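Local coordinates for lipoprotein (Colwellia psychrerythraea, PDB 3O0Y) that is of unknown function but belongs to the DUF885 family of the Peptidase_MA clan and is therefore probably related to metallopeptidases, at residues T303-I308 with Y556-L561; L508-G513 with E544-W549; T129-S134 with P550-G555; S477-Y482 with S565-A570. All blocks are in the same frame, centred on the assembly; numbering follows the deposited sequence.

Contact 1 (T303-I308 with Y556-L561); sequences TQIHQI and YKLGML. With SO4 (sulfate ion), chain D.
Ile305 and Leu558 mark the crossing of two helices: their CA atoms lie 8.4 Å apart, and the short helical segments 303-308 and 556-561 pass with axes 11.6 Å apart at 79°. At this spacing the backbones do not meet, and the gap is bridged by branched aliphatic side chains with no hydrogen bond across it. CD1 of Ile305 touches CD1 of Leu558 at 4.2 Å, the two chains crossing at about a right angle. One turn further on, Ile308 CG2 meets Leu561 CD1 at 3.8 Å as those side chains run past each other in opposite directions. With CG1 anti to the carbonyl carbon and CG2 anti to the backbone N (chi1 -69°), Ile308 splits its two branches: CG2 goes to Leu561, and CD1 of Ile308, at the end of the other branch, reaches Leu558 CD2 at 4.5 Å. Leu558 thus sits against both isoleucines, one with each methyl.

Beside this apolar seam, Lys557 NZ forms salt bridges with Glu501 and Glu312, linking helices 491-515 and 302-326. At the start of segment 556-561, Tyr556 OH donates to sulfate O3 over 2.7 Å, and the same hydroxyl is bonded to Gln552 NE2. A phenylalanine in place of Tyr556 would probably leave both O3 and the Gln552 amide without this mate. Near-perpendicular helix packing of this kind belongs to the largely helical fold of the protein, and here it adjoins a sulfate site, probably filled from the crystallisation liquor, that Arg504, Arg507 and Arg545 complete.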
# COMPACT_ATOMS: atom_id res chain seq x y z
N THR A 303 -7.66 -4.19 -22.64
CA THR A 303 -9.04 -4.46 -23.12
C THR A 303 -9.78 -5.57 -22.37
O THR A 303 -10.93 -5.35 -21.96
CB THR A 303 -9.10 -4.74 -24.64
OG1 THR A 303 -8.55 -3.62 -25.32
CG2 THR A 303 -10.53 -4.90 -25.10
N GLN A 304 -9.15 -6.72 -22.13
CA GLN A 304 -9.80 -7.80 -21.39
C GLN A 304 -10.09 -7.42 -19.92
O GLN A 304 -11.13 -7.83 -19.38
CB GLN A 304 -8.95 -9.03 -21.43
CG GLN A 304 -8.87 -9.65 -22.85
CD GLN A 304 -7.80 -10.76 -22.96
OE1 GLN A 304 -6.65 -10.57 -22.58
NE2 GLN A 304 -8.20 -11.93 -23.46
N ILE A 305 -9.14 -6.73 -19.30
CA ILE A 305 -9.28 -6.30 -17.91
C ILE A 305 -10.42 -5.28 -17.80
O ILE A 305 -11.24 -5.35 -16.90
CB ILE A 305 -7.94 -5.75 -17.34
CG1 ILE A 305 -6.91 -6.89 -17.33
CG2 ILE A 305 -8.17 -5.17 -15.89
CD1 ILE A 305 -5.47 -6.43 -17.10
N HIS A 306 -10.46 -4.33 -18.73
CA HIS A 306 -11.56 -3.34 -18.80
C HIS A 306 -12.89 -4.00 -18.86
O HIS A 306 -13.80 -3.65 -18.14
CB HIS A 306 -11.31 -2.42 -20.03
CG HIS A 306 -12.05 -1.12 -20.00
ND1 HIS A 306 -13.21 -0.90 -20.73
CD2 HIS A 306 -11.78 0.04 -19.36
CE1 HIS A 306 -13.62 0.35 -20.52
NE2 HIS A 306 -12.75 0.95 -19.72
N GLN A 307 -13.01 -5.05 -19.69
CA GLN A 307 -14.27 -5.77 -19.83
C GLN A 307 -14.63 -6.56 -18.60
O GLN A 307 -15.81 -6.62 -18.25
CB GLN A 307 -14.23 -6.73 -21.03
CG GLN A 307 -15.53 -7.35 -21.40
CD GLN A 307 -16.55 -6.30 -21.84
OE1 GLN A 307 -16.25 -5.48 -22.70
NE2 GLN A 307 -17.68 -6.23 -21.16
N ILE A 308 -13.64 -7.12 -17.91
CA ILE A 308 -13.92 -7.80 -16.67
C ILE A 308 -14.46 -6.77 -15.67
O ILE A 308 -15.44 -7.03 -14.95
CB ILE A 308 -12.67 -8.46 -16.08
CG1 ILE A 308 -12.23 -9.65 -16.96
CG2 ILE A 308 -12.94 -8.83 -14.62
CD1 ILE A 308 -10.78 -10.11 -16.56
N TYR A 556 -6.67 -5.36 -6.73
CA TYR A 556 -7.76 -5.62 -5.78
C TYR A 556 -8.71 -6.65 -6.38
O TYR A 556 -8.91 -7.75 -5.83
CB TYR A 556 -8.56 -4.33 -5.47
CG TYR A 556 -7.74 -3.27 -4.82
CD1 TYR A 556 -7.75 -3.13 -3.43
CD2 TYR A 556 -6.87 -2.44 -5.55
CE1 TYR A 556 -6.93 -2.26 -2.83
CE2 TYR A 556 -6.07 -1.55 -4.93
CZ TYR A 556 -6.04 -1.49 -3.57
OH TYR A 556 -5.23 -0.58 -2.95
N LYS A 557 -9.34 -6.31 -7.50
CA LYS A 557 -10.28 -7.25 -8.10
C LYS A 557 -9.56 -8.42 -8.78
O LYS A 557 -10.09 -9.51 -8.79
CB LYS A 557 -11.27 -6.56 -9.05
CG LYS A 557 -12.54 -6.24 -8.36
CD LYS A 557 -13.35 -7.55 -8.26
CE LYS A 557 -14.55 -7.45 -7.39
NZ LYS A 557 -15.40 -8.76 -7.39
N LEU A 558 -8.47 -8.21 -9.52
CA LEU A 558 -7.87 -9.36 -10.22
C LEU A 558 -7.41 -10.43 -9.19
O LEU A 558 -7.59 -11.63 -9.39
CB LEU A 558 -6.74 -8.92 -11.13
CG LEU A 558 -7.19 -8.06 -12.29
CD1 LEU A 558 -5.98 -7.63 -13.14
CD2 LEU A 558 -8.30 -8.74 -13.10
N GLY A 559 -6.86 -9.99 -8.05
CA GLY A 559 -6.44 -10.90 -7.07
C GLY A 559 -7.64 -11.59 -6.41
O GLY A 559 -7.59 -12.80 -6.18
N MET A 560 -8.69 -10.84 -6.07
CA MET A 560 -9.86 -11.40 -5.46
C MET A 560 -10.52 -12.47 -6.37
O MET A 560 -10.87 -13.57 -5.90
CB MET A 560 -10.86 -10.31 -5.03
CG MET A 560 -12.07 -10.85 -4.27
SD MET A 560 -13.64 -9.76 -4.52
CE MET A 560 -14.77 -10.54 -3.29
N LEU A 561 -10.61 -12.14 -7.67
CA LEU A 561 -11.24 -13.07 -8.63
C LEU A 561 -10.45 -14.37 -8.72
O LEU A 561 -11.02 -15.43 -8.81
CB LEU A 561 -11.35 -12.37 -9.97
CG LEU A 561 -12.44 -11.32 -10.04
CD1 LEU A 561 -12.24 -10.46 -11.30
CD2 LEU A 561 -13.86 -11.91 -10.07
S SO4 D . -7.42 0.99 -0.66
O1 SO4 D . -8.49 0.10 -1.19
O2 SO4 D . -7.73 1.32 0.69
O3 SO4 D . -6.10 0.32 -0.61
O4 SO4 D . -7.20 2.10 -1.56

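Contact 2 (L508-G513 with E544-W549); sequences LVVDTG and ERYMAW. With SO4 (sulfate ion), chain D.
The ring of Tyr546 is met obliquely by Val510, whose CG2 lies 3.7 Å from CE2 of Tyr546, and by the carboxylate of Asp511, whose plane is turned 74° from that of the ring. The carboxylate approaches the root of the side chain, with Asp511 OD1 3.8 Å from Tyr546 CB. The second flat group, the Arg545 guanidinium, holds sulfate O4 at its edge and in its plane. NH2 of Arg545 gives the stronger bond to O4 (2.7 Å, N-H...O angle 156°); NH1 adds a weak one (3.2 Å, 131°). The chain is extended from CG to NE, which carries the group away from helix 536-548 to the anion. With a methionine at Arg545, sulfate O4 would probably lose both grips and Gln552 OE1 its NH1 partner.

One water donates both to Asp511 OD1 and to Trp549 O, 2.7 Å each, bridging helix 491-515 to the residue where the chain leaves helical geometry. Other polar ends find their partners outside the two segments: Asp511 OD2 bonds to Tyr288 OH, Tyr546 OH to Arg507 NE, and Trp549 NE1 to Asn142 OD1. The result is a helix-to-helix contact closed by a water bridge at a helix's C-terminal end, packed beside an arginine-lined pocket that the sulfate, probably from the crystallisation liquor, occupies.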
# COMPACT_ATOMS: atom_id res chain seq x y z
N LEU A 508 -10.98 -1.34 -11.99
CA LEU A 508 -10.53 -2.04 -13.22
C LEU A 508 -10.88 -1.23 -14.48
O LEU A 508 -10.10 -1.09 -15.46
CB LEU A 508 -11.21 -3.41 -13.33
CG LEU A 508 -10.83 -4.44 -12.25
CD1 LEU A 508 -11.49 -5.75 -12.73
CD2 LEU A 508 -9.29 -4.60 -12.10
N VAL A 509 -12.08 -0.64 -14.45
CA VAL A 509 -12.56 0.11 -15.58
C VAL A 509 -11.79 1.43 -15.77
O VAL A 509 -11.35 1.82 -16.90
CB VAL A 509 -14.05 0.41 -15.46
CG1 VAL A 509 -14.51 1.22 -16.68
CG2 VAL A 509 -14.90 -0.86 -15.38
N VAL A 510 -11.64 2.18 -14.67
CA VAL A 510 -11.04 3.51 -14.76
C VAL A 510 -9.49 3.47 -14.92
O VAL A 510 -8.90 4.37 -15.57
CB VAL A 510 -11.45 4.49 -13.59
CG1 VAL A 510 -13.00 4.78 -13.63
CG2 VAL A 510 -10.99 4.00 -12.25
N ASP A 511 -8.80 2.49 -14.33
CA ASP A 511 -7.33 2.47 -14.47
C ASP A 511 -6.98 2.09 -15.89
O ASP A 511 -6.17 2.77 -16.54
CB ASP A 511 -6.72 1.50 -13.45
CG ASP A 511 -5.21 1.56 -13.41
OD1 ASP A 511 -4.67 2.46 -12.75
OD2 ASP A 511 -4.58 0.73 -14.10
N THR A 512 -7.66 1.06 -16.42
CA THR A 512 -7.44 0.70 -17.85
C THR A 512 -7.97 1.85 -18.76
O THR A 512 -7.44 2.12 -19.83
CB THR A 512 -8.10 -0.60 -18.22
OG1 THR A 512 -9.51 -0.60 -17.86
CG2 THR A 512 -7.46 -1.78 -17.50
N GLY A 513 -9.07 2.48 -18.32
CA GLY A 513 -9.65 3.67 -19.03
C GLY A 513 -8.62 4.74 -19.26
O GLY A 513 -8.36 5.12 -20.41
N GLU A 544 -6.66 10.84 -9.37
CA GLU A 544 -5.29 11.35 -9.41
C GLU A 544 -4.24 10.36 -8.88
O GLU A 544 -3.13 10.28 -9.35
CB GLU A 544 -5.17 12.73 -8.74
CG GLU A 544 -6.08 13.78 -9.52
CD GLU A 544 -6.06 15.18 -8.99
OE1 GLU A 544 -5.25 15.46 -8.07
OE2 GLU A 544 -6.78 16.05 -9.56
N ARG A 545 -4.63 9.57 -7.89
CA ARG A 545 -3.81 8.46 -7.41
C ARG A 545 -3.56 7.48 -8.58
O ARG A 545 -2.41 7.07 -8.79
CB ARG A 545 -4.54 7.72 -6.26
CG ARG A 545 -4.09 6.32 -6.01
CD ARG A 545 -4.92 5.68 -4.89
NE ARG A 545 -4.82 4.25 -4.91
CZ ARG A 545 -5.35 3.49 -3.97
NH1 ARG A 545 -5.26 2.19 -4.07
NH2 ARG A 545 -6.00 4.06 -2.96
N TYR A 546 -4.60 7.11 -9.30
CA TYR A 546 -4.47 6.07 -10.37
C TYR A 546 -3.55 6.57 -11.45
O TYR A 546 -2.75 5.82 -12.05
CB TYR A 546 -5.81 5.66 -10.97
CG TYR A 546 -6.82 5.20 -9.93
CD1 TYR A 546 -6.45 4.69 -8.71
CD2 TYR A 546 -8.15 5.35 -10.17
CE1 TYR A 546 -7.43 4.34 -7.78
CE2 TYR A 546 -9.13 5.00 -9.24
CZ TYR A 546 -8.76 4.53 -8.07
OH TYR A 546 -9.80 4.23 -7.16
N MET A 547 -3.63 7.87 -11.67
CA MET A 547 -2.77 8.54 -12.68
C MET A 547 -1.28 8.45 -12.28
O MET A 547 -0.44 8.25 -13.12
CB MET A 547 -3.16 10.00 -12.90
CG MET A 547 -4.50 10.25 -13.62
SD MET A 547 -5.19 11.97 -13.51
CE MET A 547 -3.70 12.89 -14.11
N ALA A 548 -0.97 8.53 -10.99
CA ALA A 548 0.41 8.47 -10.45
C ALA A 548 0.90 7.05 -10.29
O ALA A 548 2.10 6.83 -10.26
CB ALA A 548 0.48 9.18 -9.05
N TRP A 549 -0.03 6.11 -10.08
CA TRP A 549 0.25 4.68 -9.81
C TRP A 549 -0.37 3.72 -10.82
O TRP A 549 -1.16 2.87 -10.48
CB TRP A 549 -0.27 4.27 -8.43
CG TRP A 549 0.35 4.90 -7.27
CD1 TRP A 549 1.51 5.62 -7.21
CD2 TRP A 549 -0.12 4.79 -5.91
NE1 TRP A 549 1.76 6.01 -5.92
CE2 TRP A 549 0.77 5.52 -5.11
CE3 TRP A 549 -1.22 4.19 -5.31
CZ2 TRP A 549 0.59 5.65 -3.74
CZ3 TRP A 549 -1.42 4.34 -3.96
CH2 TRP A 549 -0.50 5.03 -3.18
S SO4 D . -7.42 0.99 -0.66
O1 SO4 D . -8.49 0.10 -1.19
O2 SO4 D . -7.73 1.32 0.69
O3 SO4 D . -6.10 0.32 -0.61
O4 SO4 D . -7.20 2.10 -1.56
O HOH W 1 -3.81 2.58 -10.22

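Contact 3 (T129-S134 with P550-G555); sequences TWMGLS and PGQALG
Gln552 lays its side chain against the benzo rim of Trp130. Its CG is 3.8 Å from Trp130 CZ2, and its NE2 stands at the ring's edge, close to the ring plane and 3.7 Å from that same CZ2. The meeting is one of two loops in the buried interior of a largely helical fold: 129-134 follows strand 126-128, while 550-555 is the connection from helix 536-548 to helix 555-574. Ring and amide planes stand 50° apart, so the two flat groups are not stacked, and no hydrogen bond joins the segments.

The direction of the glutamine follows from its torsions. CG is anti to the backbone N (chi1 -173°), and a bend at chi2 (-77°) turns the amide toward Arg545 and Tyr556. Both of these bind the sulfate, which lies about 5 Å from the Gln552 side chain; Gln552 probably acts as a second-shell residue that helps position them. Trp549 meets Trp130 edge-to-face.

Met131 lies against one face of the indole. Its SD abuts Gln552 CB at 4.0 Å, the chains crossing at about a right angle, and its CG sits 3.7 Å above the plane of the Trp130 ring, offset toward the rim.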
# COMPACT_ATOMS: atom_id res chain seq x y z
N THR A 129 9.94 0.27 -2.25
CA THR A 129 9.97 -1.01 -1.58
C THR A 129 8.62 -1.65 -1.44
O THR A 129 8.57 -2.85 -1.14
CB THR A 129 10.61 -0.96 -0.18
OG1 THR A 129 9.89 -0.02 0.63
CG2 THR A 129 12.17 -0.50 -0.31
N TRP A 130 7.54 -0.91 -1.70
CA TRP A 130 6.18 -1.49 -1.80
C TRP A 130 5.77 -1.74 -3.25
O TRP A 130 5.42 -2.87 -3.60
CB TRP A 130 5.17 -0.60 -1.05
CG TRP A 130 3.77 -0.74 -1.48
CD1 TRP A 130 2.97 -1.87 -1.27
CD2 TRP A 130 2.95 0.21 -2.15
NE1 TRP A 130 1.73 -1.66 -1.81
CE2 TRP A 130 1.70 -0.40 -2.37
CE3 TRP A 130 3.16 1.53 -2.61
CZ2 TRP A 130 0.66 0.27 -3.02
CZ3 TRP A 130 2.13 2.18 -3.27
CH2 TRP A 130 0.89 1.57 -3.41
N MET A 131 5.83 -0.70 -4.09
CA MET A 131 5.24 -0.74 -5.42
C MET A 131 6.17 -1.15 -6.52
O MET A 131 5.72 -1.32 -7.65
CB MET A 131 4.61 0.65 -5.77
CG MET A 131 3.22 0.61 -6.41
SD MET A 131 2.34 2.10 -6.91
CE MET A 131 3.24 2.35 -8.45
N GLY A 132 7.43 -1.41 -6.18
CA GLY A 132 8.44 -1.69 -7.21
C GLY A 132 8.67 -0.46 -8.06
O GLY A 132 8.68 0.67 -7.55
N LEU A 133 8.81 -0.65 -9.38
CA LEU A 133 9.07 0.48 -10.24
C LEU A 133 7.89 1.45 -10.19
O LEU A 133 6.75 1.07 -10.49
CB LEU A 133 9.30 0.05 -11.68
CG LEU A 133 9.55 1.13 -12.76
CD1 LEU A 133 10.76 2.02 -12.44
CD2 LEU A 133 9.65 0.45 -14.17
N SER A 134 8.19 2.72 -9.88
CA SER A 134 7.17 3.72 -9.73
C SER A 134 7.56 4.88 -10.66
O SER A 134 8.66 5.28 -10.63
CB SER A 134 7.14 4.16 -8.30
OG SER A 134 6.79 3.07 -7.44
N PRO A 550 -0.07 3.88 -12.11
CA PRO A 550 -0.64 2.98 -13.09
C PRO A 550 -0.53 1.50 -12.77
O PRO A 550 0.53 0.98 -12.46
CB PRO A 550 0.11 3.31 -14.39
CG PRO A 550 0.97 4.40 -14.08
CD PRO A 550 1.09 4.58 -12.61
N GLY A 551 -1.69 0.84 -12.83
CA GLY A 551 -1.85 -0.58 -12.61
C GLY A 551 -2.13 -1.03 -11.20
O GLY A 551 -2.62 -2.17 -11.00
N GLN A 552 -1.77 -0.21 -10.23
CA GLN A 552 -1.86 -0.57 -8.81
C GLN A 552 -3.32 -0.86 -8.46
O GLN A 552 -3.56 -1.82 -7.69
CB GLN A 552 -1.21 0.43 -7.84
CG GLN A 552 -1.15 -0.04 -6.37
CD GLN A 552 -2.43 0.03 -5.59
OE1 GLN A 552 -3.26 0.91 -5.81
NE2 GLN A 552 -2.57 -0.86 -4.54
N ALA A 553 -4.26 -0.13 -9.04
CA ALA A 553 -5.67 -0.28 -8.73
C ALA A 553 -6.22 -1.57 -9.27
O ALA A 553 -7.36 -1.94 -8.94
CB ALA A 553 -6.52 0.90 -9.35
N LEU A 554 -5.48 -2.26 -10.14
CA LEU A 554 -5.94 -3.52 -10.72
C LEU A 554 -5.84 -4.73 -9.75
O LEU A 554 -6.57 -5.70 -9.91
CB LEU A 554 -5.18 -3.80 -12.01
CG LEU A 554 -5.19 -2.72 -13.05
CD1 LEU A 554 -4.31 -3.22 -14.25
CD2 LEU A 554 -6.59 -2.30 -13.53
N GLY A 555 -4.97 -4.65 -8.73
CA GLY A 555 -4.68 -5.80 -7.89
C GLY A 555 -5.83 -6.30 -7.11
O GLY A 555 -5.97 -7.54 -6.84

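Contact 4 (S477-Y482 with S565-A570); sequences SEQVAY and SLREQA
Gln479 is the first residue of 477-482 to meet the other helix, and it does so with its amide. With CG anti to the backbone N (chi1 180°) and the chain extended beyond it, NE2 of Gln479 reaches to within 3.9 Å of Arg567 NH2. Both atoms are N-H donors, and the distance is a packing contact with no hydrogen bond. The amide and guanidinium planes are 69° apart, and the nitrogen approaches the guanidinium obliquely. What reconciles the two donors is a common acceptor one turn further along helix 467-483: Glu483 takes Gln479 NE2 on OE2 and forms a salt bridge with Arg567 NH1 through OE1, while Tyr476 OH forms a further hydrogen bond with that NH1.

Val480 comes next, presenting CG2 to Arg567 NH1 at 4.2 Å, again obliquely to the guanidinium. Val480 CA and Arg567 CA are the nearest such pair across the segments, yet still 11.7 Å apart, so Arg567 and the extended Gln479 span the interval from opposite helices. This is a helix-to-helix contact of the largely helical fold of this DUF885 protein, between helices 467-483 and 555-574, in which a buried arginine rather than an aliphatic seam bridges the gap. The two segments bury 80 Å² against each other.

The bend at chi3 of Arg567 (81°) turns the guanidinium across the end of Gln479. Phe578, Leu580 and Phe583 pack against the side chain of Arg567, and its charge, being buried, would probably depend strongly on Glu483 for compensation.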
# COMPACT_ATOMS: atom_id res chain seq x y z
N SER A 477 -11.38 -11.22 1.95
CA SER A 477 -11.66 -11.19 3.41
C SER A 477 -13.00 -10.55 3.68
O SER A 477 -13.77 -11.01 4.55
CB SER A 477 -10.63 -10.26 4.18
OG SER A 477 -9.56 -11.13 4.22
N GLU A 478 -13.28 -9.49 2.97
CA GLU A 478 -14.52 -8.75 3.13
C GLU A 478 -15.74 -9.62 2.78
O GLU A 478 -16.80 -9.51 3.41
CB GLU A 478 -14.52 -7.45 2.31
CG GLU A 478 -13.51 -6.36 2.82
CD GLU A 478 -13.45 -5.17 1.88
OE1 GLU A 478 -14.41 -4.31 1.90
OE2 GLU A 478 -12.45 -5.03 1.13
N GLN A 479 -15.56 -10.46 1.77
CA GLN A 479 -16.63 -11.40 1.38
C GLN A 479 -16.73 -12.53 2.35
O GLN A 479 -17.82 -12.92 2.74
CB GLN A 479 -16.46 -11.96 -0.04
CG GLN A 479 -17.57 -12.93 -0.40
CD GLN A 479 -17.43 -13.34 -1.88
OE1 GLN A 479 -17.29 -12.46 -2.75
NE2 GLN A 479 -17.52 -14.62 -2.16
N VAL A 480 -15.59 -13.08 2.77
CA VAL A 480 -15.61 -14.11 3.79
C VAL A 480 -16.30 -13.61 5.08
O VAL A 480 -17.00 -14.39 5.72
CB VAL A 480 -14.19 -14.60 4.17
CG1 VAL A 480 -14.29 -15.63 5.40
CG2 VAL A 480 -13.62 -15.36 3.01
N ALA A 481 -16.10 -12.33 5.48
CA ALA A 481 -16.76 -11.82 6.69
C ALA A 481 -18.30 -11.96 6.52
O ALA A 481 -18.99 -12.32 7.47
CB ALA A 481 -16.35 -10.38 6.92
N TYR A 482 -18.82 -11.67 5.33
CA TYR A 482 -20.25 -11.90 5.02
C TYR A 482 -20.64 -13.37 5.17
O TYR A 482 -21.62 -13.72 5.85
CB TYR A 482 -20.63 -11.35 3.62
CG TYR A 482 -22.06 -11.70 3.26
CD1 TYR A 482 -23.12 -10.90 3.68
CD2 TYR A 482 -22.36 -12.91 2.68
CE1 TYR A 482 -24.45 -11.25 3.46
CE2 TYR A 482 -23.66 -13.23 2.37
CZ TYR A 482 -24.72 -12.45 2.83
OH TYR A 482 -26.03 -12.88 2.68
N SER A 565 -11.64 -18.06 -7.78
CA SER A 565 -11.58 -19.08 -8.82
C SER A 565 -10.87 -20.34 -8.31
O SER A 565 -11.35 -21.48 -8.52
CB SER A 565 -10.81 -18.52 -10.01
OG SER A 565 -10.74 -19.54 -11.00
N LEU A 566 -9.78 -20.14 -7.56
CA LEU A 566 -9.12 -21.24 -6.90
C LEU A 566 -9.98 -21.94 -5.90
O LEU A 566 -9.95 -23.18 -5.81
CB LEU A 566 -7.75 -20.81 -6.33
CG LEU A 566 -6.65 -20.43 -7.37
CD1 LEU A 566 -5.56 -19.72 -6.53
CD2 LEU A 566 -6.09 -21.71 -8.12
N ARG A 567 -10.75 -21.18 -5.12
CA ARG A 567 -11.63 -21.77 -4.14
C ARG A 567 -12.67 -22.65 -4.83
O ARG A 567 -13.04 -23.71 -4.33
CB ARG A 567 -12.24 -20.67 -3.29
CG ARG A 567 -12.96 -21.19 -2.05
CD ARG A 567 -13.37 -20.05 -1.08
NE ARG A 567 -14.60 -19.44 -1.55
CZ ARG A 567 -15.43 -18.72 -0.81
NH1 ARG A 567 -15.10 -18.38 0.43
NH2 ARG A 567 -16.57 -18.28 -1.35
N GLU A 568 -13.21 -22.13 -5.93
CA GLU A 568 -14.25 -22.83 -6.67
C GLU A 568 -13.67 -24.09 -7.28
O GLU A 568 -14.35 -25.14 -7.21
CB GLU A 568 -14.89 -21.96 -7.75
CG GLU A 568 -15.80 -20.95 -7.18
CD GLU A 568 -16.95 -21.54 -6.32
OE1 GLU A 568 -17.52 -22.61 -6.71
OE2 GLU A 568 -17.29 -20.93 -5.27
N GLN A 569 -12.40 -24.05 -7.70
CA GLN A 569 -11.72 -25.28 -8.23
C GLN A 569 -11.60 -26.33 -7.13
O GLN A 569 -11.85 -27.53 -7.33
CB GLN A 569 -10.33 -24.94 -8.74
CG GLN A 569 -10.25 -24.18 -10.10
CD GLN A 569 -8.77 -23.76 -10.47
OE1 GLN A 569 -7.79 -24.45 -10.09
NE2 GLN A 569 -8.62 -22.68 -11.18
N ALA A 570 -11.22 -25.88 -5.95
CA ALA A 570 -11.04 -26.74 -4.80
C ALA A 570 -12.39 -27.38 -4.38
O ALA A 570 -12.44 -28.54 -4.04
CB ALA A 570 -10.40 -25.97 -3.62

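From the N terminus the chain first supplies 129-134, whose partner 550-555 arrives more than 400 residues later, so contact 3 closes the longest loop. Segment 303-308 opens contact 1, closed at 556-561, and 477-482 opens contact 4, closed at 565-570. Contacts 1, 3 and 4 cross one another pairwise, since their segments alternate. Contact 2 closes a short loop, 508-513 to 544-549, that lies within all three. The second segments of contacts 2, 3 and 1 follow without a break, 544 to 561, binding helices 302-326 and 491-515 and the early loop to one continuous run. Contact 4 ties helix 555-574 to helix 467-483, touching contact 1 but about 11 Å (nearest atoms) from contacts 2 and 3.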